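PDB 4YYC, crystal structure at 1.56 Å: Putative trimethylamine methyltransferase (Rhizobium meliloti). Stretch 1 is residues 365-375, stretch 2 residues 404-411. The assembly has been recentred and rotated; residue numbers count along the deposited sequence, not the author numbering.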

# COMPACT_ATOMS: atom_id res chain seq x y z
N VAL A 365 2.68 4.78 18.74
CA VAL A 365 2.35 3.41 19.12
C VAL A 365 2.16 2.60 17.84
O VAL A 365 1.85 3.18 16.80
CB VAL A 365 1.08 3.34 19.99
CG1 VAL A 365 1.41 3.77 21.40
CG2 VAL A 365 -0.04 4.19 19.42
N PRO A 366 2.34 1.28 17.90
CA PRO A 366 2.20 0.43 16.71
C PRO A 366 0.69 0.19 16.40
O PRO A 366 0.25 -0.96 16.34
CB PRO A 366 2.94 -0.86 17.14
CG PRO A 366 2.75 -0.91 18.58
CD PRO A 366 2.76 0.52 19.08
N ASP A 367 -0.06 1.27 16.24
CA ASP A 367 -1.52 1.20 16.02
C ASP A 367 -1.84 1.32 14.54
O ASP A 367 -0.97 1.12 13.69
CB ASP A 367 -2.21 2.30 16.85
CG ASP A 367 -1.93 3.73 16.34
OD1 ASP A 367 -1.02 3.92 15.50
OD2 ASP A 367 -2.66 4.62 16.84
N ALA A 368 -3.13 1.51 14.22
CA ALA A 368 -3.53 1.60 12.82
C ALA A 368 -2.95 2.77 12.07
O ALA A 368 -2.75 2.68 10.89
CB ALA A 368 -5.06 1.56 12.68
N GLN A 369 -2.59 3.85 12.80
CA GLN A 369 -1.87 4.96 12.17
C GLN A 369 -0.48 4.50 11.75
O GLN A 369 -0.07 4.68 10.58
CB GLN A 369 -1.78 6.18 13.10
CG GLN A 369 -1.02 7.32 12.46
CD GLN A 369 -0.73 8.47 13.39
OE1 GLN A 369 -1.42 8.67 14.40
NE2 GLN A 369 0.31 9.23 13.08
N ALA A 370 0.24 3.89 12.68
CA ALA A 370 1.58 3.41 12.36
C ALA A 370 1.54 2.51 11.15
O ALA A 370 2.39 2.58 10.24
CB ALA A 370 2.17 2.69 13.52
N ALA A 371 0.52 1.62 11.15
CA ALA A 371 0.43 0.60 10.09
C ALA A 371 0.05 1.19 8.74
O ALA A 371 0.63 0.81 7.73
CB ALA A 371 -0.57 -0.48 10.50
N HIS A 372 -0.94 2.07 8.70
CA HIS A 372 -1.30 2.71 7.42
C HIS A 372 -0.12 3.49 6.86
O HIS A 372 0.15 3.43 5.68
CB HIS A 372 -2.52 3.60 7.56
CG HIS A 372 -3.82 2.88 7.46
ND1 HIS A 372 -4.28 2.32 6.28
CD2 HIS A 372 -4.79 2.66 8.39
CE1 HIS A 372 -5.48 1.80 6.50
NE2 HIS A 372 -5.79 1.94 7.78
N GLU A 373 0.54 4.24 7.73
CA GLU A 373 1.65 5.06 7.25
C GLU A 373 2.75 4.14 6.71
O GLU A 373 3.31 4.37 5.65
CB GLU A 373 2.13 6.00 8.35
CG GLU A 373 1.09 7.06 8.70
CD GLU A 373 1.42 7.93 9.89
OE1 GLU A 373 2.31 7.59 10.68
OE2 GLU A 373 0.72 8.94 10.10
N SER A 374 3.12 3.12 7.48
CA SER A 374 4.15 2.18 7.08
C SER A 374 3.80 1.39 5.84
O SER A 374 4.64 1.25 4.94
CB SER A 374 4.43 1.20 8.21
OG SER A 374 4.93 1.89 9.39
N ALA A 375 2.55 0.96 5.73
CA ALA A 375 2.10 0.22 4.59
C ALA A 375 2.10 1.10 3.31
O ALA A 375 2.51 0.66 2.23
CB ALA A 375 0.70 -0.30 4.82
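Stretch 2 404-411: YEKFMIDQ

Stretch 2 is helical throughout, from Y404 to Q411, and it lies beside the helix that stretch 1 begins at A368. The two run in broadly the same direction, crossing at -44°, and their axes come no closer than 11.7 Å. That spacing is wide for bare helix packing, and the contact is made by P366 in the loop, by the small A370 and S374, and by the longer side chains of stretch 2. The backbones approach most tightly at the loop, where P366 CA lies 5.7 Å from K406 CA; further along, S374 CA and D410 CA are 8.0 Å apart.

Y404 is out of reach. E405 points toward stretch 1, and its OE1 comes within 4.0 Å of P366 CG. K406 has the most covered area in stretch 2 and makes the only hydrogen bond across. With chi angles t, p, t, p, its chain passes A370, where K406 CE lies 4.2 Å from A370 CB, and K406 NZ donates to S374 OG at 3.0 Å. The small A370 side chain faces the aliphatic part of the lysine, while S374 OG, which itself donates to A370 O at 2.8 Å, offers the polar end point.

F407 and M408, the latter a selenomethionine, are turned out of reach. One turn after E405, I409 points toward stretch 1 and sets CD1 4.3 Å from P366 CB, the apolar part of the contact. D410 leaves its backbone sideways, yet its end comes nearer: D410 OD1 lies 4.3 Å from S374 CB, and D410 OD2 forms a salt bridge with K406 NZ at 2.7 Å. An i to i+4 pair within one helix thus helps hold the ammonium that reaches across. Q411 makes no contact.

The rule is economical: P366 meets the second helix at the closest backbone approach, small residues follow, and K406, paired with D410, reaches along to S374.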

# COMPACT_ATOMS: atom_id res chain seq x y z
N TYR A 404 10.45 -2.87 19.35
CA TYR A 404 10.53 -4.30 19.15
C TYR A 404 9.23 -4.80 18.51
O TYR A 404 9.27 -5.61 17.58
CB TYR A 404 10.72 -5.00 20.50
CG TYR A 404 12.10 -4.87 21.12
CD1 TYR A 404 12.47 -3.78 21.85
CD2 TYR A 404 12.98 -5.90 21.04
CE1 TYR A 404 13.72 -3.68 22.45
CE2 TYR A 404 14.21 -5.85 21.69
CZ TYR A 404 14.58 -4.70 22.35
OH TYR A 404 15.84 -4.63 22.96
N GLU A 405 8.09 -4.36 19.02
CA GLU A 405 6.83 -4.87 18.50
C GLU A 405 6.66 -4.44 17.04
O GLU A 405 6.24 -5.25 16.18
CB GLU A 405 5.63 -4.41 19.36
CG GLU A 405 5.60 -5.14 20.70
CD GLU A 405 4.60 -4.56 21.68
OE1 GLU A 405 3.92 -3.60 21.34
OE2 GLU A 405 4.52 -5.07 22.84
N LYS A 406 6.93 -3.17 16.78
CA LYS A 406 6.82 -2.67 15.43
C LYS A 406 7.77 -3.41 14.47
O LYS A 406 7.40 -3.72 13.34
CB LYS A 406 7.09 -1.19 15.41
CG LYS A 406 7.16 -0.52 14.05
CD LYS A 406 5.84 -0.42 13.43
CE LYS A 406 5.64 0.70 12.34
NZ LYS A 406 6.86 0.89 11.46
N PHE A 407 8.98 -3.70 14.92
CA PHE A 407 9.90 -4.45 14.09
C PHE A 407 9.29 -5.78 13.65
O PHE A 407 9.38 -6.17 12.50
CB PHE A 407 11.21 -4.71 14.87
CG PHE A 407 12.23 -5.43 14.06
CD1 PHE A 407 12.20 -6.84 13.94
CD2 PHE A 407 13.23 -4.71 13.42
CE1 PHE A 407 13.16 -7.49 13.17
CE2 PHE A 407 14.21 -5.40 12.68
CZ PHE A 407 14.15 -6.76 12.54
N MSE A 408 8.66 -6.49 14.59
CA MSE A 408 8.07 -7.81 14.27
C MSE A 408 6.93 -7.70 13.29
O MSE A 408 6.80 -8.52 12.37
CB MSE A 408 7.63 -8.52 15.55
CG MSE A 408 8.76 -8.77 16.54
SE MSE A 408 10.18 -9.89 15.79
CE MSE A 408 9.09 -11.47 15.46
N ILE A 409 6.10 -6.69 13.45
CA ILE A 409 4.95 -6.49 12.55
C ILE A 409 5.46 -6.13 11.15
O ILE A 409 5.02 -6.68 10.12
CB ILE A 409 4.01 -5.37 13.06
CG1 ILE A 409 3.38 -5.78 14.40
CG2 ILE A 409 2.96 -4.97 12.00
CD1 ILE A 409 2.74 -4.62 15.14
N ASP A 410 6.45 -5.24 11.10
CA ASP A 410 6.98 -4.79 9.83
C ASP A 410 7.70 -5.92 9.09
O ASP A 410 7.58 -6.06 7.87
CB ASP A 410 7.98 -3.64 10.01
CG ASP A 410 7.38 -2.35 10.50
OD1 ASP A 410 6.18 -2.10 10.26
OD2 ASP A 410 8.17 -1.48 11.05
N GLN A 411 8.50 -6.69 9.80
CA GLN A 411 9.25 -7.76 9.11
C GLN A 411 8.34 -8.80 8.46
O GLN A 411 8.70 -9.42 7.44
CB GLN A 411 10.36 -8.37 9.99
CG GLN A 411 9.91 -9.16 11.17
CD GLN A 411 9.46 -10.56 10.87
OE1 GLN A 411 10.09 -11.28 10.10
NE2 GLN A 411 8.33 -10.95 11.44